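Local structure of polyphosphate kinase (Porphyromonas gingivalis, 2O8R) at residues A[416-419]-A[420-424]; A[332-335]-A[336-340]; A[354-357]-A[358-361]. The protein probably catalyses the reversible transfer of the terminal phosphate of ATP onto a growing polyphosphate chain, with magnesium as cofactor. The protein carries 3 engineered substitutions. One frame throughout, in Å; residues are numbered along the deposited sequence.

Interaction 1: residues A[416-419]-A[420-424]; sequences LRLS and ERMRR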
loop_
_atom_site.group_PDB
_atom_site.type_symbol
_atom_site.label_atom_id
_atom_site.label_comp_id
_atom_site.label_asym_id
_atom_site.label_seq_id
_atom_site.Cartn_x
_atom_site.Cartn_y
_atom_site.Cartn_z
ATOM N N LEU A 416 2.409 -6.252 -11.641
ATOM C CA LEU A 416 1.984 -6.820 -12.904
ATOM C C LEU A 416 1.009 -5.881 -13.623
ATOM O O LEU A 416 1.175 -5.586 -14.818
ATOM C CB LEU A 416 1.343 -8.185 -12.656
ATOM C CG LEU A 416 1.603 -9.338 -13.630
ATOM C CD1 LEU A 416 3.086 -9.448 -13.995
ATOM C CD2 LEU A 416 1.084 -10.654 -13.032
ATOM N N ARG A 417 0.017 -5.391 -12.882
ATOM C CA ARG A 417 -0.958 -4.454 -13.427
ATOM C C ARG A 417 -0.305 -3.113 -13.786
ATOM O O ARG A 417 -0.630 -2.511 -14.818
ATOM C CB ARG A 417 -2.120 -4.252 -12.446
ATOM C CG ARG A 417 -3.233 -3.338 -12.964
ATOM C CD ARG A 417 -4.391 -3.236 -11.986
ATOM N NE ARG A 417 -5.149 -4.484 -11.891
ATOM C CZ ARG A 417 -6.242 -4.761 -12.601
ATOM N NH1 ARG A 417 -6.718 -3.879 -13.471
ATOM N NH2 ARG A 417 -6.862 -5.925 -12.443
ATOM N N LEU A 418 0.624 -2.663 -12.941
ATOM C CA LEU A 418 1.303 -1.383 -13.148
ATOM C C LEU A 418 2.228 -1.408 -14.374
ATOM O O LEU A 418 2.282 -0.440 -15.137
ATOM C CB LEU A 418 2.050 -0.953 -11.880
ATOM C CG LEU A 418 3.158 0.102 -11.979
ATOM C CD1 LEU A 418 2.646 1.461 -12.390
ATOM C CD2 LEU A 418 3.861 0.209 -10.659
ATOM N N SER A 419 2.935 -2.520 -14.565
ATOM C CA SER A 419 3.816 -2.680 -15.720
ATOM C C SER A 419 3.023 -2.759 -17.019
ATOM O O SER A 419 3.450 -2.234 -18.052
ATOM C CB SER A 419 4.672 -3.933 -15.574
ATOM O OG SER A 419 5.441 -3.873 -14.391
ATOM N N GLU A 420 1.869 -3.416 -16.961
ATOM C CA GLU A 420 1.052 -3.562 -18.137
ATOM C C GLU A 420 0.439 -2.204 -18.473
ATOM O O GLU A 420 0.308 -1.854 -19.646
ATOM C CB GLU A 420 0.004 -4.683 -17.970
ATOM C CG GLU A 420 -1.272 -4.315 -17.213
ATOM C CD GLU A 420 -2.182 -5.506 -16.940
ATOM O OE1 GLU A 420 -3.423 -5.336 -17.013
ATOM O OE2 GLU A 420 -1.662 -6.608 -16.649
ATOM N N ARG A 421 0.121 -1.420 -17.446
ATOM C CA ARG A 421 -0.428 -0.103 -17.673
ATOM C C ARG A 421 0.607 0.764 -18.367
ATOM O O ARG A 421 0.274 1.535 -19.278
ATOM C CB ARG A 421 -0.863 0.545 -16.364
ATOM C CG ARG A 421 -1.429 1.940 -16.552
ATOM C CD ARG A 421 -1.962 2.516 -15.260
ATOM N NE ARG A 421 -0.966 3.334 -14.585
ATOM C CZ ARG A 421 -0.500 3.100 -13.366
ATOM N NH1 ARG A 421 0.406 3.916 -12.855
ATOM N NH2 ARG A 421 -0.937 2.066 -12.656
HETATM N N MSE A 422 1.859 0.620 -17.942
HETATM C CA MSE A 422 2.960 1.394 -18.511
HETATM C C MSE A 422 3.264 0.995 -19.948
HETATM O O MSE A 422 3.457 1.866 -20.802
HETATM C CB MSE A 422 4.211 1.248 -17.663
HETATM C CG MSE A 422 4.124 1.940 -16.322
HETATM SE SE MSE A 422 5.525 1.300 -15.124
HETATM C CE MSE A 422 7.067 2.152 -15.980
ATOM N N ARG A 423 3.303 -0.315 -20.203
ATOM C CA ARG A 423 3.527 -0.843 -21.553
ATOM C C ARG A 423 2.425 -0.374 -22.498
ATOM O O ARG A 423 2.690 0.026 -23.632
ATOM C CB ARG A 423 3.614 -2.370 -21.542
ATOM C CG ARG A 423 4.911 -2.919 -20.940
ATOM C CD ARG A 423 4.904 -4.449 -20.885
ATOM N NE ARG A 423 5.847 -4.988 -19.902
ATOM C CZ ARG A 423 7.137 -5.235 -20.139
ATOM N NH1 ARG A 423 7.909 -5.728 -19.175
ATOM N NH2 ARG A 423 7.665 -4.993 -21.335
ATOM N N ARG A 424 1.197 -0.405 -21.992
ATOM C CA ARG A 424 0.021 0.081 -22.694
ATOM C C ARG A 424 0.181 1.553 -22.989
ATOM O O ARG A 424 -0.187 2.014 -24.057
ATOM C CB ARG A 424 -1.230 -0.191 -21.846
ATOM C CG ARG A 424 -2.502 0.601 -22.166
ATOM C CD ARG A 424 -3.763 -0.091 -21.603
ATOM N NE ARG A 424 -3.650 -0.469 -20.190
ATOM C CZ ARG A 424 -3.326 -1.687 -19.745
ATOM N NH1 ARG A 424 -3.066 -2.670 -20.601
ATOM N NH2 ARG A 424 -3.252 -1.924 -18.436
#

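Interaction 2: residues A[332-335]-A[336-340]; sequences QAPS and LMEGI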
loop_
_atom_site.group_PDB
_atom_site.type_symbol
_atom_site.label_atom_id
_atom_site.label_comp_id
_atom_site.label_asym_id
_atom_site.label_seq_id
_atom_site.Cartn_x
_atom_site.Cartn_y
_atom_site.Cartn_z
ATOM N N GLN A 332 15.043 30.804 -12.630
ATOM C CA GLN A 332 14.870 32.024 -13.402
ATOM C C GLN A 332 15.227 31.872 -14.880
ATOM O O GLN A 332 15.204 32.849 -15.630
ATOM C CB GLN A 332 15.558 33.231 -12.727
ATOM C CG GLN A 332 17.088 33.189 -12.604
ATOM C CD GLN A 332 17.620 34.090 -11.478
ATOM O OE1 GLN A 332 16.963 34.279 -10.444
ATOM N NE2 GLN A 332 18.818 34.633 -11.673
ATOM N N ALA A 333 15.550 30.648 -15.292
ATOM C CA ALA A 333 15.695 30.316 -16.715
ATOM C C ALA A 333 14.306 30.206 -17.386
ATOM O O ALA A 333 13.300 30.023 -16.702
ATOM C CB ALA A 333 16.497 29.023 -16.879
ATOM N N PRO A 334 14.238 30.349 -18.726
ATOM C CA PRO A 334 12.937 30.300 -19.409
ATOM C C PRO A 334 12.231 28.957 -19.285
ATOM O O PRO A 334 11.003 28.902 -19.290
ATOM C CB PRO A 334 13.299 30.558 -20.870
ATOM C CG PRO A 334 14.735 30.209 -20.978
ATOM C CD PRO A 334 15.340 30.590 -19.673
ATOM N N SER A 335 13.012 27.887 -19.189
ATOM C CA SER A 335 12.500 26.562 -18.873
ATOM C C SER A 335 13.658 25.778 -18.299
ATOM O O SER A 335 14.821 26.117 -18.548
ATOM C CB SER A 335 11.973 25.865 -20.123
ATOM O OG SER A 335 13.042 25.437 -20.949
ATOM N N LEU A 336 13.336 24.731 -17.543
ATOM C CA LEU A 336 14.341 23.924 -16.866
ATOM C C LEU A 336 15.339 23.321 -17.834
ATOM O O LEU A 336 16.545 23.371 -17.586
ATOM C CB LEU A 336 13.699 22.853 -15.988
ATOM C CG LEU A 336 13.082 23.423 -14.709
ATOM C CD1 LEU A 336 12.235 22.375 -14.049
ATOM C CD2 LEU A 336 14.151 23.970 -13.736
HETATM N N MSE A 337 14.852 22.800 -18.955
HETATM C CA MSE A 337 15.750 22.221 -19.955
HETATM C C MSE A 337 16.676 23.261 -20.555
HETATM O O MSE A 337 17.815 22.955 -20.911
HETATM C CB MSE A 337 14.968 21.562 -21.070
HETATM C CG MSE A 337 14.040 20.512 -20.589
HETATM SE SE MSE A 337 13.052 19.893 -22.103
HETATM C CE MSE A 337 14.287 18.513 -22.704
ATOM N N GLU A 338 16.182 24.489 -20.668
ATOM C CA GLU A 338 17.007 25.579 -21.135
ATOM C C GLU A 338 18.129 25.813 -20.145
ATOM O O GLU A 338 19.278 25.934 -20.542
ATOM C CB GLU A 338 16.178 26.843 -21.356
ATOM C CG GLU A 338 15.648 26.993 -22.774
ATOM C CD GLU A 338 16.653 27.651 -23.716
ATOM O OE1 GLU A 338 17.752 27.088 -23.942
ATOM O OE2 GLU A 338 16.345 28.746 -24.234
ATOM N N GLY A 339 17.794 25.832 -18.856
ATOM C CA GLY A 339 18.785 25.993 -17.789
ATOM C C GLY A 339 19.938 25.008 -17.858
ATOM O O GLY A 339 21.098 25.416 -17.787
ATOM N N ILE A 340 19.626 23.715 -18.012
ATOM C CA ILE A 340 20.664 22.675 -18.057
ATOM C C ILE A 340 21.472 22.733 -19.353
ATOM O O ILE A 340 22.641 22.338 -19.381
ATOM C CB ILE A 340 20.099 21.242 -17.930
ATOM C CG1 ILE A 340 18.753 21.214 -17.203
ATOM C CG2 ILE A 340 21.123 20.336 -17.276
ATOM C CD1 ILE A 340 18.818 20.876 -15.748
#

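Interaction 3: residues A[354-357]-A[358-361]; sequences YDYV and VRLL. With SO4 (sulfate ion), chain I.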
loop_
_atom_site.group_PDB
_atom_site.type_symbol
_atom_site.label_atom_id
_atom_site.label_comp_id
_atom_site.label_asym_id
_atom_site.label_seq_id
_atom_site.Cartn_x
_atom_site.Cartn_y
_atom_site.Cartn_z
ATOM N N TYR A 354 13.475 17.324 -4.274
ATOM C CA TYR A 354 13.560 16.200 -5.172
ATOM C C TYR A 354 12.894 16.544 -6.503
ATOM O O TYR A 354 13.035 15.818 -7.491
ATOM C CB TYR A 354 12.860 15.007 -4.533
ATOM C CG TYR A 354 13.693 14.267 -3.509
ATOM C CD1 TYR A 354 13.763 14.699 -2.189
ATOM C CD2 TYR A 354 14.402 13.123 -3.862
ATOM C CE1 TYR A 354 14.520 14.014 -1.242
ATOM C CE2 TYR A 354 15.165 12.435 -2.926
ATOM C CZ TYR A 354 15.219 12.879 -1.616
ATOM O OH TYR A 354 15.971 12.178 -0.690
ATOM N N ASP A 355 12.200 17.679 -6.530
ATOM C CA ASP A 355 11.265 18.010 -7.604
ATOM C C ASP A 355 11.845 18.221 -9.000
ATOM O O ASP A 355 11.126 18.139 -9.988
ATOM C CB ASP A 355 10.443 19.220 -7.198
ATOM C CG ASP A 355 9.599 18.951 -5.988
ATOM O OD1 ASP A 355 9.402 17.762 -5.657
ATOM O OD2 ASP A 355 9.127 19.921 -5.371
ATOM N N TYR A 356 13.139 18.473 -9.093
ATOM C CA TYR A 356 13.710 18.808 -10.380
ATOM C C TYR A 356 13.704 17.666 -11.377
ATOM O O TYR A 356 13.515 17.893 -12.562
ATOM C CB TYR A 356 15.110 19.401 -10.230
ATOM C CG TYR A 356 15.103 20.814 -9.688
ATOM C CD1 TYR A 356 15.714 21.112 -8.474
ATOM C CD2 TYR A 356 14.460 21.853 -10.381
ATOM C CE1 TYR A 356 15.703 22.406 -7.968
ATOM C CE2 TYR A 356 14.433 23.152 -9.873
ATOM C CZ TYR A 356 15.064 23.421 -8.669
ATOM O OH TYR A 356 15.059 24.700 -8.153
ATOM N N VAL A 357 13.888 16.443 -10.903
ATOM C CA VAL A 357 13.882 15.287 -11.795
ATOM C C VAL A 357 12.530 15.143 -12.509
ATOM O O VAL A 357 12.478 15.067 -13.746
ATOM C CB VAL A 357 14.279 13.986 -11.045
ATOM C CG1 VAL A 357 14.084 12.749 -11.926
ATOM C CG2 VAL A 357 15.724 14.083 -10.548
ATOM N N VAL A 358 11.443 15.144 -11.740
ATOM C CA VAL A 358 10.110 14.943 -12.316
ATOM C C VAL A 358 9.603 16.160 -13.123
ATOM O O VAL A 358 9.032 15.994 -14.195
ATOM C CB VAL A 358 9.093 14.496 -11.248
ATOM C CG1 VAL A 358 8.972 15.538 -10.155
ATOM C CG2 VAL A 358 7.733 14.211 -11.874
ATOM N N ARG A 359 9.834 17.367 -12.607
ATOM C CA ARG A 359 9.617 18.622 -13.333
ATOM C C ARG A 359 10.272 18.610 -14.720
ATOM O O ARG A 359 9.649 18.967 -15.728
ATOM C CB ARG A 359 10.242 19.761 -12.546
ATOM C CG ARG A 359 9.328 20.897 -12.286
ATOM C CD ARG A 359 9.157 21.046 -10.805
ATOM N NE ARG A 359 9.948 22.116 -10.180
ATOM C CZ ARG A 359 10.377 23.237 -10.759
ATOM N NH1 ARG A 359 11.063 24.110 -10.045
ATOM N NH2 ARG A 359 10.119 23.514 -12.028
ATOM N N LEU A 360 11.542 18.206 -14.746
ATOM C CA LEU A 360 12.290 18.077 -15.976
ATOM C C LEU A 360 11.628 17.047 -16.870
ATOM O O LEU A 360 11.357 17.307 -18.041
ATOM C CB LEU A 360 13.734 17.670 -15.690
ATOM C CG LEU A 360 14.611 17.880 -16.918
ATOM C CD1 LEU A 360 14.734 19.369 -17.174
ATOM C CD2 LEU A 360 15.971 17.266 -16.720
ATOM N N LEU A 361 11.347 15.884 -16.300
ATOM C CA LEU A 361 10.634 14.845 -17.029
ATOM C C LEU A 361 9.327 15.359 -17.614
ATOM O O LEU A 361 8.991 15.034 -18.749
ATOM C CB LEU A 361 10.387 13.623 -16.149
ATOM C CG LEU A 361 11.626 12.744 -15.963
ATOM C CD1 LEU A 361 11.340 11.644 -14.966
ATOM C CD2 LEU A 361 12.091 12.168 -17.291
HETATM S S SO4 I . 8.778 22.953 -6.600
HETATM O O1 SO4 I . 8.437 24.346 -6.881
HETATM O O2 SO4 I . 9.668 22.876 -5.443
HETATM O O3 SO4 I . 7.562 22.201 -6.307
HETATM O O4 SO4 I . 9.439 22.384 -7.762
HETATM O O HOH W 1 11.509 14.056 -8.729
#

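Interaction 1: residues A[416-419]-A[420-424]
Leu418 sets its methyl CD1 against the guanidinium of Arg421, one helical turn on. CD1 lies 3.4 Å from Arg421 NH1, meeting the flat group obliquely. The arginine chain runs out from the helix and bends at chi3 (94°), which brings its end back over the leucine. NE and NH1 are held from outside: NE forms a salt bridge with Glu391 and NH1 a hydrogen bond with Asn383. The same CD1 also packs on Met422, a selenomethionine, at 4.0 Å from SE. Leu418 and Met422 both touch Val380, and Met422 also rests on Ile429 of strand 428-431. Glu420 reaches along the helix to Arg424. Its carboxylate makes a long salt bridge there, OE1 to Arg424 NH2, at 3.7 Å. Ser419 OG bonds back to Asn415 O. Four backbone bonds of the i to i+4 kind join the segments; that from Arg423 N to Ser419 O measures 2.9 Å. This is an amphipathic alpha-helix, with an apolar face against strand 428-431 and helix 385-395, in a domain of the phospholipase D (PLD) clan.

Interaction 2: residues A[332-335]-A[336-340]
Ser335 and Glu338 meet at the start of helix 336-342. The hydroxyl of Ser335 accepts a hydrogen bond from Glu338 N, at 3.3 Å from N to OG. Ser335 has chi1 at 74°, which sets OG between its own backbone N and carbonyl carbon and turns it to the amide three residues on. Ser335 OG also touches Glu338 CB, 3.5 Å away. The carbonyl of the same serine opens the helical bonding. Gly339 N donates to Ser335 O at 3.0 Å.

Glu338 folds at chi2 (-85°) and crosses Pro334 at about a right angle. Pro334 CG touches Glu338 CB at 3.7 Å, and the acid end stays close to the proline ring. Its OE1 forms a salt bridge with Arg341, one turn further along. The sequence Ser-x-x-Glu suits a capping box, but Glu338 OE2 lies 6.1 Å from Ser335 N, so the return bond is absent. Ala333 points its CB at the helix and reaches Gly339 CA at 3.9 Å. This apolar touch lays the incoming loop along the first turn.

Leu336 and Met337, the latter a selenomethionine, turn their side chains to the interior. Leu336 packs on helix 355-365, and Met337 packs there and on strands 442-447 and 457-462. Glu363 of that helix accepts the backbone N-H groups of both. Its charge would probably suit the positive end of the helix dipole. The first turn is thus met by a serine hydroxyl and by a carboxylate from a neighbouring helix. The arrangement is a classical serine N-cap, with a proline just before it.

Interaction 3: residues A[354-357]-A[358-361]
Helical backbone bonds of the i to i+4 kind run through this contact, such as Leu361 N to Val357 O at 2.9 Å and Arg359 N to Asp355 O at 3.0 Å. A water continues the pattern at the N-terminal end: it donates to Tyr354 O and accepts from Val358 N.

Tyr356 and Arg359 lie side by side and point the same way. Their ring and guanidinium planes are 41° apart, so this is no parallel stack. Tyr356 CD2 stands over one face of the guanidinium, toward its rim, and CE2 comes to 3.5 Å from Arg359 NH1. The arginine bends at chi2 (118°) and chi3 (101°), which folds its chain back beside the first turn. Arg359 NH1 makes a salt bridge with Glu331, whose OE2 is also hydrogen-bonded to Tyr356 OH. One carboxylate oxygen therefore ties both ends together.

A sulfate ion, probably from the crystallisation liquor, lies at the guanidinium edge. Arg359 NE donates to its O4, though the modelled length of 2.5 Å is doubtful. Asp355 OD2 is 2.9 Å from sulfate O3. If both are charged, they would probably repel, and the arginine would offset this in part.

The buried flank is apolar. Val357 CG1 meets Leu361 CD1 at 4.2 Å, one turn apart. Val357 and Leu361 pack on Ile386 of helix 385-395, and Leu361 also reaches Ala389. Gln395 of the second subunit packs on Val358 and Arg359. Leu360 turns to helix 336-342, and Tyr356 covers Ile347 of strand 345-349. Helix 355-365 thus lies between helices 336-342 and 385-395, with its start beside strand 345-349.

Along the chain the order is interaction 2, interaction 3, interaction 1. Interactions 2 and 3 have centres about 12 Å apart and touch directly. Helices 336-342 and 355-365 pack on one another there, and the apolar part of that packing is Leu336 and Met337 against Leu360. Interaction 1 stands apart, its centre about 22 Å from that of interaction 3 and about 32 Å from that of interaction 2. Helix 385-395 links interactions 1 and 3, since side chains of both rest on it. Helices 336-342, 355-365 and 416-425 all fall in the range of C-terminal domain 1. Interaction 1 is the one near a predicted magnesium site, with Leu418 about 8 Å from Arg379 between side chains.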